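Local coordinates for protein anaphase-promoting complex subunit cut9 (Schizosaccharomyces pombe, PDB 2XPI) that serves as a TPR-repeat subunit of the anaphase-promoting complex, the ubiquitin ligase controlling mitosis and G1, forming homodimers and binding the partner hcn1, whose acetylated N terminus it buries, at residues His524-Lys528 / Leu529-Asp533; Leu539-Gly542 / Leu543-Thr547; Ala557-Tyr560 / Leu561-Ile565. All blocks are in the same frame, centred on the assembly; numbering follows the deposited sequence.

In the fold
From the N terminus, the three contacts follow in series near the C-terminal end of the chain, without nesting or crossing. Each is local, its two segments being continuous. Contact 1 is the turn that ends helix 516-528 and starts helix 532-545, the helical pair of TPR 13. Contact 2 lies at the far end of helix 532-545, its centre about 16 Å from that of contact 1, and packs on helices 516-528 and 550-562. Contact 3 ends helix 550-562 and turns the chain toward helix 566-579, within TPR 14. Contacts 1 and 3 touch, among other contacts through the salt bridge between D533 and K563, so the turns of two successive repeats are joined side by side.

Contact 1: His524-Lys528 / Leu529-Asp533; sequences HAYRK and LKMYD
The first torsions of Y526 (chi1 -79°) and M531 (chi1 -45°) set each CG opposite its own carbonyl carbon, and from there the extended M531 chain carries its sulfur to the tyrosine. M531 SD stands 3.9 Å from Y526 CD2, in a Met-aromatic contact. The approach is oblique, with the sulfur 57° off the ring normal. The flexible thioether can reach the tyrosine from across the turn and makes a favourable contact with its ring; the phenol end of Y526 is bonded to Q499.

Beneath these side chains the helix unwinds. L529 N still makes the ordinary helical bond to A525 O at 3.2 Å. M531 N then reaches back five residues to Y526 O at 2.8 Å, while K530 N makes a weak bond to R527 O at 2.9 Å. K530 has positive phi, a conformation open to its unbranched side chain though easier for glycine. Its CA sits over one face of the Y532 ring, 3.8 Å above the plane and toward the rim, and its bent chain lets NZ bond to Y532 OH at 3.1 Å.

Y532 CE2 also comes within 3.9 Å of R527 O, and its ring meets that of H562 nearly parallel. An alanine in place of Y532 would probably leave K530 NZ without its hydroxyl partner and open a gap between this turn and the side chains of V559 and H562. Outside the turn, R527 NH2 forms a salt bridge with an acidic side chain of another protein chain, consistent with this repeat binding hcn1.

The nested pair of bonds, M531 N to Y526 O enclosing K530 N to R527 O, with K530 as the C-prime residue, is the Schellman motif, here ending the first helix of TPR 13 before the turn into the second.

Contact 2: Leu539-Gly542 / Leu543-Thr547; sequences LNQG and LLLST
The C-terminal turns of the second helix of TPR 13 hold this contact, in which Q541 and L545, one turn apart, meet along the helix. Q541 sends CG opposite its backbone N (chi1 177°) and then bends at chi2 (82°), bringing its amide round toward the leucine. Q541 NE2 comes to 3.7 Å from L545 CD2, and the two side chains pass at a slant, the leucine methyl also lying 4.1 Å from Q541 CG. The amide end itself thus rests against the methyl in a plain van der Waals contact, with CG a little farther off; a glutamine, part aliphatic and part polar, suits such a partly exposed position.

The backbone bonds are sound at first and weaken toward the end. L543 N donates to L539 O over 2.9 Å in a nearly straight bond (175° at the hydrogen). L544 N reaches N540 O at the same 2.9 Å, more bent. The next two, L545 N to Q541 O and S546 N to G542 O, are weak, each stretched to 3.4 Å, as the helix gives way to the turn at S546 and T547.

L539, L543 and L545, with Q541, meet the two adjacent helices. L539 rests on A520 of helix 516-528 and on I556 of helix 550-562. Q541 and L545 both lie on W519 of helix 516-528, with L545 also on A516, whereas L543 packs on V552 and H553, so that helix 532-545 is wedged between the helices before and after it in the chain.

Contact 3: Ala557-Tyr560 / Leu561-Ile565; sequences ALVY and LHKKI
L558 and H562 lie side by side and point the same way at the end of helix 550-562, the first helix of TPR 14, which closes in a Schellman motif. L558 CD1 touches H562 CE1 at 3.5 Å, the leucine methyl coming alongside the imidazole. A full turn separates the two residues, so the flat ring and the branched chain share one flank. Another protein chain is met on this flank: one of its aromatic side chains packs edge-to-face with H562, and one of its apolar side chains lies on L558.

A second group forms round K563. Its aliphatic part runs beside Y560, the two chains pointing alike, with K563 CD 3.9 Å from Y560 CD1. V559 CG1 meets the same methylene, K563 CD, from a second direction, roughly at right angles to the ring contact, also at 3.9 Å. The lysine chain then bends at chi3 (62°) and chi4, and NZ forms a salt bridge with D533 OD2 at the start of helix 532-545. A lysine fits well here, since its long methylene chain can pack while its charge ends at an acid of the preceding repeat.

The backbone bonds close the helix in turn. L561 N donates to A557 O over 2.9 Å, nearly in line with the carbonyl. V559 O accepts from both K563 N and, weakly, H562 N. K564, with positive phi, is the C-prime residue, and its N folds back toward L561 O. The last bond of the motif runs from I565 N to Y560 O over 2.9 Å, straight at the hydrogen (167°), but with the donor above the carbonyl plane, 36° out of it.

Contact 1: His524-Lys528 / Leu529-Asp533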
loop_
_atom_site.group_PDB
_atom_site.type_symbol
_atom_site.label_atom_id
_atom_site.label_comp_id
_atom_site.label_asym_id
_atom_site.label_seq_id
_atom_site.Cartn_x
_atom_site.Cartn_y
_atom_site.Cartn_z
ATOM N N HIS A 524 -12.014 -56.959 -20.230
ATOM C CA HIS A 524 -13.045 -57.465 -19.317
ATOM C C HIS A 524 -14.413 -57.535 -19.991
ATOM O O HIS A 524 -15.203 -58.428 -19.713
ATOM C CB HIS A 524 -13.138 -56.606 -18.053
ATOM C CG HIS A 524 -12.156 -56.982 -16.990
ATOM N ND1 HIS A 524 -11.114 -56.164 -16.614
ATOM C CD2 HIS A 524 -12.050 -58.095 -16.230
ATOM C CE1 HIS A 524 -10.411 -56.752 -15.665
ATOM N NE2 HIS A 524 -10.962 -57.924 -15.408
ATOM N N ALA A 525 -14.700 -56.583 -20.871
ATOM C CA ALA A 525 -15.917 -56.645 -21.661
ATOM C C ALA A 525 -15.891 -57.886 -22.546
ATOM O O ALA A 525 -16.896 -58.551 -22.722
ATOM C CB ALA A 525 -16.070 -55.388 -22.506
ATOM N N TYR A 526 -14.724 -58.205 -23.086
ATOM C CA TYR A 526 -14.566 -59.329 -24.000
ATOM C C TYR A 526 -14.722 -60.686 -23.326
ATOM O O TYR A 526 -15.302 -61.596 -23.914
ATOM C CB TYR A 526 -13.203 -59.277 -24.688
ATOM C CG TYR A 526 -13.065 -58.315 -25.858
ATOM C CD1 TYR A 526 -11.838 -57.713 -26.130
ATOM C CD2 TYR A 526 -14.135 -58.035 -26.706
ATOM C CE1 TYR A 526 -11.674 -56.853 -27.195
ATOM C CE2 TYR A 526 -13.979 -57.171 -27.794
ATOM C CZ TYR A 526 -12.738 -56.579 -28.025
ATOM O OH TYR A 526 -12.541 -55.701 -29.080
ATOM N N ARG A 527 -14.193 -60.861 -22.117
ATOM C CA ARG A 527 -14.381 -62.153 -21.460
ATOM C C ARG A 527 -15.842 -62.354 -21.097
ATOM O O ARG A 527 -16.323 -63.482 -21.034
ATOM C CB ARG A 527 -13.497 -62.325 -20.229
ATOM C CG ARG A 527 -13.480 -61.138 -19.324
ATOM C CD ARG A 527 -12.687 -61.442 -18.068
ATOM N NE ARG A 527 -13.526 -62.079 -17.063
ATOM C CZ ARG A 527 -14.286 -61.410 -16.201
ATOM N NH1 ARG A 527 -14.312 -60.077 -16.221
ATOM N NH2 ARG A 527 -15.028 -62.077 -15.320
ATOM N N LYS A 528 -16.545 -61.251 -20.856
ATOM C CA LYS A 528 -17.972 -61.305 -20.564
ATOM C C LYS A 528 -18.731 -61.835 -21.765
ATOM O O LYS A 528 -19.637 -62.638 -21.616
ATOM C CB LYS A 528 -18.494 -59.924 -20.206
ATOM C CG LYS A 528 -18.140 -59.481 -18.808
ATOM C CD LYS A 528 -19.025 -60.153 -17.776
ATOM C CE LYS A 528 -18.175 -60.603 -16.627
ATOM N NZ LYS A 528 -16.966 -61.290 -17.192
ATOM N N LEU A 529 -18.366 -61.371 -22.955
ATOM C CA LEU A 529 -18.955 -61.885 -24.174
ATOM C C LEU A 529 -18.278 -63.182 -24.586
ATOM O O LEU A 529 -18.484 -63.663 -25.695
ATOM C CB LEU A 529 -18.837 -60.873 -25.302
ATOM C CG LEU A 529 -19.751 -59.661 -25.222
ATOM C CD1 LEU A 529 -19.580 -58.812 -26.463
ATOM C CD2 LEU A 529 -21.184 -60.112 -25.077
ATOM N N LYS A 530 -17.466 -63.744 -23.695
ATOM C CA LYS A 530 -16.770 -65.011 -23.959
ATOM C C LYS A 530 -15.990 -64.966 -25.255
ATOM O O LYS A 530 -15.896 -65.967 -25.954
ATOM C CB LYS A 530 -17.750 -66.187 -24.001
ATOM C CG LYS A 530 -18.569 -66.345 -22.732
ATOM C CD LYS A 530 -19.535 -67.518 -22.817
ATOM C CE LYS A 530 -19.964 -67.932 -21.421
ATOM N NZ LYS A 530 -18.775 -68.113 -20.524
ATOM N N MET A 531 -15.461 -63.793 -25.591
ATOM C CA MET A 531 -14.518 -63.677 -26.697
ATOM C C MET A 531 -13.115 -63.694 -26.116
ATOM O O MET A 531 -12.510 -62.653 -25.931
ATOM C CB MET A 531 -14.738 -62.376 -27.449
ATOM C CG MET A 531 -16.182 -62.055 -27.749
ATOM S SD MET A 531 -16.246 -60.606 -28.814
ATOM C CE MET A 531 -18.004 -60.274 -28.857
ATOM N N TYR A 532 -12.605 -64.881 -25.821
ATOM C CA TYR A 532 -11.423 -65.016 -24.983
ATOM C C TYR A 532 -10.111 -64.551 -25.614
ATOM O O TYR A 532 -9.230 -64.086 -24.901
ATOM C CB TYR A 532 -11.302 -66.451 -24.457
ATOM C CG TYR A 532 -12.486 -66.851 -23.609
ATOM C CD1 TYR A 532 -13.277 -67.942 -23.946
ATOM C CD2 TYR A 532 -12.831 -66.114 -22.482
ATOM C CE1 TYR A 532 -14.361 -68.300 -23.170
ATOM C CE2 TYR A 532 -13.920 -66.463 -21.701
ATOM C CZ TYR A 532 -14.683 -67.558 -22.052
ATOM O OH TYR A 532 -15.770 -67.896 -21.278
ATOM N N ASP A 533 -9.988 -64.676 -26.934
ATOM C CA ASP A 533 -8.761 -64.299 -27.658
ATOM C C ASP A 533 -8.637 -62.787 -27.783
ATOM O O ASP A 533 -7.550 -62.236 -27.639
ATOM C CB ASP A 533 -8.713 -64.928 -29.060
ATOM C CG ASP A 533 -8.533 -66.434 -29.025
ATOM O OD1 ASP A 533 -8.869 -67.107 -30.033
ATOM O OD2 ASP A 533 -8.056 -66.952 -27.991
#

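Contact 2: Leu539-Gly542 / Leu543-Thr547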
loop_
_atom_site.group_PDB
_atom_site.type_symbol
_atom_site.label_atom_id
_atom_site.label_comp_id
_atom_site.label_asym_id
_atom_site.label_seq_id
_atom_site.Cartn_x
_atom_site.Cartn_y
_atom_site.Cartn_z
ATOM N N LEU A 539 -6.169 -57.541 -22.590
ATOM C CA LEU A 539 -5.657 -57.623 -21.226
ATOM C C LEU A 539 -4.169 -57.445 -21.254
ATOM O O LEU A 539 -3.593 -56.863 -20.340
ATOM C CB LEU A 539 -5.949 -58.987 -20.586
ATOM C CG LEU A 539 -7.235 -59.181 -19.787
ATOM C CD1 LEU A 539 -7.550 -57.936 -18.962
ATOM C CD2 LEU A 539 -8.345 -59.478 -20.724
ATOM N N ASN A 540 -3.557 -57.988 -22.303
ATOM C CA ASN A 540 -2.115 -57.979 -22.472
ATOM C C ASN A 540 -1.608 -56.576 -22.677
ATOM O O ASN A 540 -0.565 -56.188 -22.142
ATOM C CB ASN A 540 -1.711 -58.824 -23.685
ATOM C CG ASN A 540 -1.671 -60.300 -23.375
ATOM O OD1 ASN A 540 -1.937 -60.708 -22.247
ATOM N ND2 ASN A 540 -1.335 -61.116 -24.375
ATOM N N GLN A 541 -2.344 -55.831 -23.495
ATOM C CA GLN A 541 -1.956 -54.490 -23.853
ATOM C C GLN A 541 -2.165 -53.630 -22.604
ATOM O O GLN A 541 -1.459 -52.648 -22.385
ATOM C CB GLN A 541 -2.777 -54.014 -25.052
ATOM C CG GLN A 541 -2.504 -52.581 -25.474
ATOM C CD GLN A 541 -1.276 -52.465 -26.348
ATOM O OE1 GLN A 541 -0.961 -53.395 -27.100
ATOM N NE2 GLN A 541 -0.567 -51.328 -26.254
ATOM N N GLY A 542 -3.116 -54.025 -21.765
ATOM C CA GLY A 542 -3.282 -53.393 -20.472
ATOM C C GLY A 542 -2.026 -53.596 -19.649
ATOM O O GLY A 542 -1.359 -52.646 -19.257
ATOM N N LEU A 543 -1.700 -54.855 -19.400
ATOM C CA LEU A 543 -0.515 -55.253 -18.648
ATOM C C LEU A 543 0.737 -54.528 -19.103
ATOM O O LEU A 543 1.597 -54.205 -18.299
ATOM C CB LEU A 543 -0.317 -56.764 -18.791
ATOM C CG LEU A 543 0.724 -57.459 -17.926
ATOM C CD1 LEU A 543 0.592 -57.072 -16.466
ATOM C CD2 LEU A 543 0.560 -58.946 -18.097
ATOM N N LEU A 544 0.824 -54.272 -20.403
ATOM C CA LEU A 544 2.001 -53.655 -21.009
ATOM C C LEU A 544 2.224 -52.291 -20.410
ATOM O O LEU A 544 3.294 -52.007 -19.867
ATOM C CB LEU A 544 1.798 -53.503 -22.518
ATOM C CG LEU A 544 2.914 -53.990 -23.437
ATOM C CD1 LEU A 544 2.347 -54.854 -24.575
ATOM C CD2 LEU A 544 3.749 -52.809 -23.970
ATOM N N LEU A 545 1.184 -51.463 -20.515
ATOM C CA LEU A 545 1.220 -50.061 -20.116
ATOM C C LEU A 545 1.400 -49.883 -18.612
ATOM O O LEU A 545 1.717 -48.795 -18.150
ATOM C CB LEU A 545 -0.053 -49.339 -20.581
ATOM C CG LEU A 545 -0.166 -48.798 -22.011
ATOM C CD1 LEU A 545 1.205 -48.393 -22.549
ATOM C CD2 LEU A 545 -0.834 -49.791 -22.945
ATOM N N SER A 546 1.185 -50.946 -17.850
ATOM C CA SER A 546 1.402 -50.897 -16.412
ATOM C C SER A 546 2.274 -52.072 -16.004
ATOM O O SER A 546 1.804 -53.210 -15.930
ATOM C CB SER A 546 0.074 -50.972 -15.669
ATOM O OG SER A 546 -0.458 -52.287 -15.739
ATOM N N THR A 547 3.544 -51.801 -15.734
ATOM C CA THR A 547 4.492 -52.872 -15.441
ATOM C C THR A 547 4.010 -53.876 -14.387
ATOM O O THR A 547 4.117 -55.084 -14.600
ATOM C CB THR A 547 5.874 -52.318 -15.042
ATOM O OG1 THR A 547 6.558 -51.858 -16.216
ATOM C CG2 THR A 547 6.706 -53.399 -14.365
#

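Contact 3: Ala557-Tyr560 / Leu561-Ile565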
loop_
_atom_site.group_PDB
_atom_site.type_symbol
_atom_site.label_atom_id
_atom_site.label_comp_id
_atom_site.label_asym_id
_atom_site.label_seq_id
_atom_site.Cartn_x
_atom_site.Cartn_y
_atom_site.Cartn_z
ATOM N N ALA A 557 -5.411 -64.984 -16.201
ATOM C CA ALA A 557 -5.555 -66.369 -15.775
ATOM C C ALA A 557 -7.032 -66.794 -15.841
ATOM O O ALA A 557 -7.378 -67.826 -16.422
ATOM C CB ALA A 557 -4.992 -66.549 -14.371
ATOM N N LEU A 558 -7.910 -65.985 -15.264
ATOM C CA LEU A 558 -9.317 -66.292 -15.370
ATOM C C LEU A 558 -9.663 -66.612 -16.824
ATOM O O LEU A 558 -10.376 -67.578 -17.108
ATOM C CB LEU A 558 -10.187 -65.158 -14.835
ATOM C CG LEU A 558 -11.678 -65.469 -14.940
ATOM C CD1 LEU A 558 -11.986 -66.910 -14.462
ATOM C CD2 LEU A 558 -12.492 -64.448 -14.165
ATOM N N VAL A 559 -9.161 -65.812 -17.754
ATOM C CA VAL A 559 -9.460 -66.075 -19.150
ATOM C C VAL A 559 -8.835 -67.404 -19.606
ATOM O O VAL A 559 -9.494 -68.205 -20.275
ATOM C CB VAL A 559 -9.024 -64.914 -20.057
ATOM C CG1 VAL A 559 -9.093 -65.322 -21.508
ATOM C CG2 VAL A 559 -9.901 -63.725 -19.812
ATOM N N TYR A 560 -7.584 -67.645 -19.226
ATOM C CA TYR A 560 -6.875 -68.833 -19.683
ATOM C C TYR A 560 -7.567 -70.125 -19.283
ATOM O O TYR A 560 -7.716 -71.043 -20.101
ATOM C CB TYR A 560 -5.398 -68.840 -19.257
ATOM C CG TYR A 560 -4.553 -68.117 -20.272
ATOM C CD1 TYR A 560 -4.576 -68.508 -21.600
ATOM C CD2 TYR A 560 -3.767 -67.026 -19.923
ATOM C CE1 TYR A 560 -3.834 -67.853 -22.552
ATOM C CE2 TYR A 560 -3.022 -66.362 -20.874
ATOM C CZ TYR A 560 -3.062 -66.784 -22.194
ATOM O OH TYR A 560 -2.336 -66.146 -23.174
ATOM N N LEU A 561 -8.006 -70.209 -18.037
ATOM C CA LEU A 561 -8.697 -71.419 -17.656
ATOM C C LEU A 561 -10.130 -71.465 -18.183
ATOM O O LEU A 561 -10.787 -72.487 -18.081
ATOM C CB LEU A 561 -8.555 -71.747 -16.163
ATOM C CG LEU A 561 -9.218 -70.955 -15.060
ATOM C CD1 LEU A 561 -8.198 -70.664 -13.963
ATOM C CD2 LEU A 561 -9.778 -69.705 -15.637
ATOM N N HIS A 562 -10.593 -70.377 -18.787
ATOM C CA HIS A 562 -11.827 -70.425 -19.564
ATOM C C HIS A 562 -11.536 -71.028 -20.919
ATOM O O HIS A 562 -12.342 -71.780 -21.470
ATOM C CB HIS A 562 -12.428 -69.037 -19.752
ATOM C CG HIS A 562 -13.392 -68.658 -18.674
ATOM N ND1 HIS A 562 -13.304 -67.473 -17.977
ATOM C CD2 HIS A 562 -14.447 -69.326 -18.153
ATOM C CE1 HIS A 562 -14.271 -67.424 -17.079
ATOM N NE2 HIS A 562 -14.981 -68.534 -17.168
ATOM N N LYS A 563 -10.372 -70.676 -21.457
ATOM C CA LYS A 563 -9.888 -71.278 -22.687
ATOM C C LYS A 563 -9.480 -72.724 -22.431
ATOM O O LYS A 563 -9.106 -73.437 -23.358
ATOM C CB LYS A 563 -8.704 -70.484 -23.228
ATOM C CG LYS A 563 -9.035 -69.040 -23.485
ATOM C CD LYS A 563 -7.774 -68.233 -23.748
ATOM C CE LYS A 563 -7.074 -68.747 -24.976
ATOM N NZ LYS A 563 -8.006 -68.746 -26.126
ATOM N N LYS A 564 -9.564 -73.132 -21.164
ATOM C CA LYS A 564 -9.146 -74.461 -20.693
ATOM C C LYS A 564 -7.653 -74.717 -20.864
ATOM O O LYS A 564 -7.247 -75.787 -21.291
ATOM C CB LYS A 564 -9.955 -75.590 -21.352
ATOM C CG LYS A 564 -11.456 -75.637 -20.998
ATOM C CD LYS A 564 -11.703 -75.560 -19.485
ATOM C CE LYS A 564 -13.006 -76.254 -19.068
ATOM N NZ LYS A 564 -12.853 -77.745 -18.887
ATOM N N ILE A 565 -6.838 -73.721 -20.532
ATOM C CA ILE A 565 -5.387 -73.876 -20.519
ATOM C C ILE A 565 -4.829 -73.500 -19.145
ATOM O O ILE A 565 -4.217 -72.442 -18.978
ATOM C CB ILE A 565 -4.704 -73.010 -21.591
ATOM C CG1 ILE A 565 -5.372 -73.189 -22.955
ATOM C CG2 ILE A 565 -3.235 -73.353 -21.682
ATOM C CD1 ILE A 565 -4.658 -72.435 -24.080
#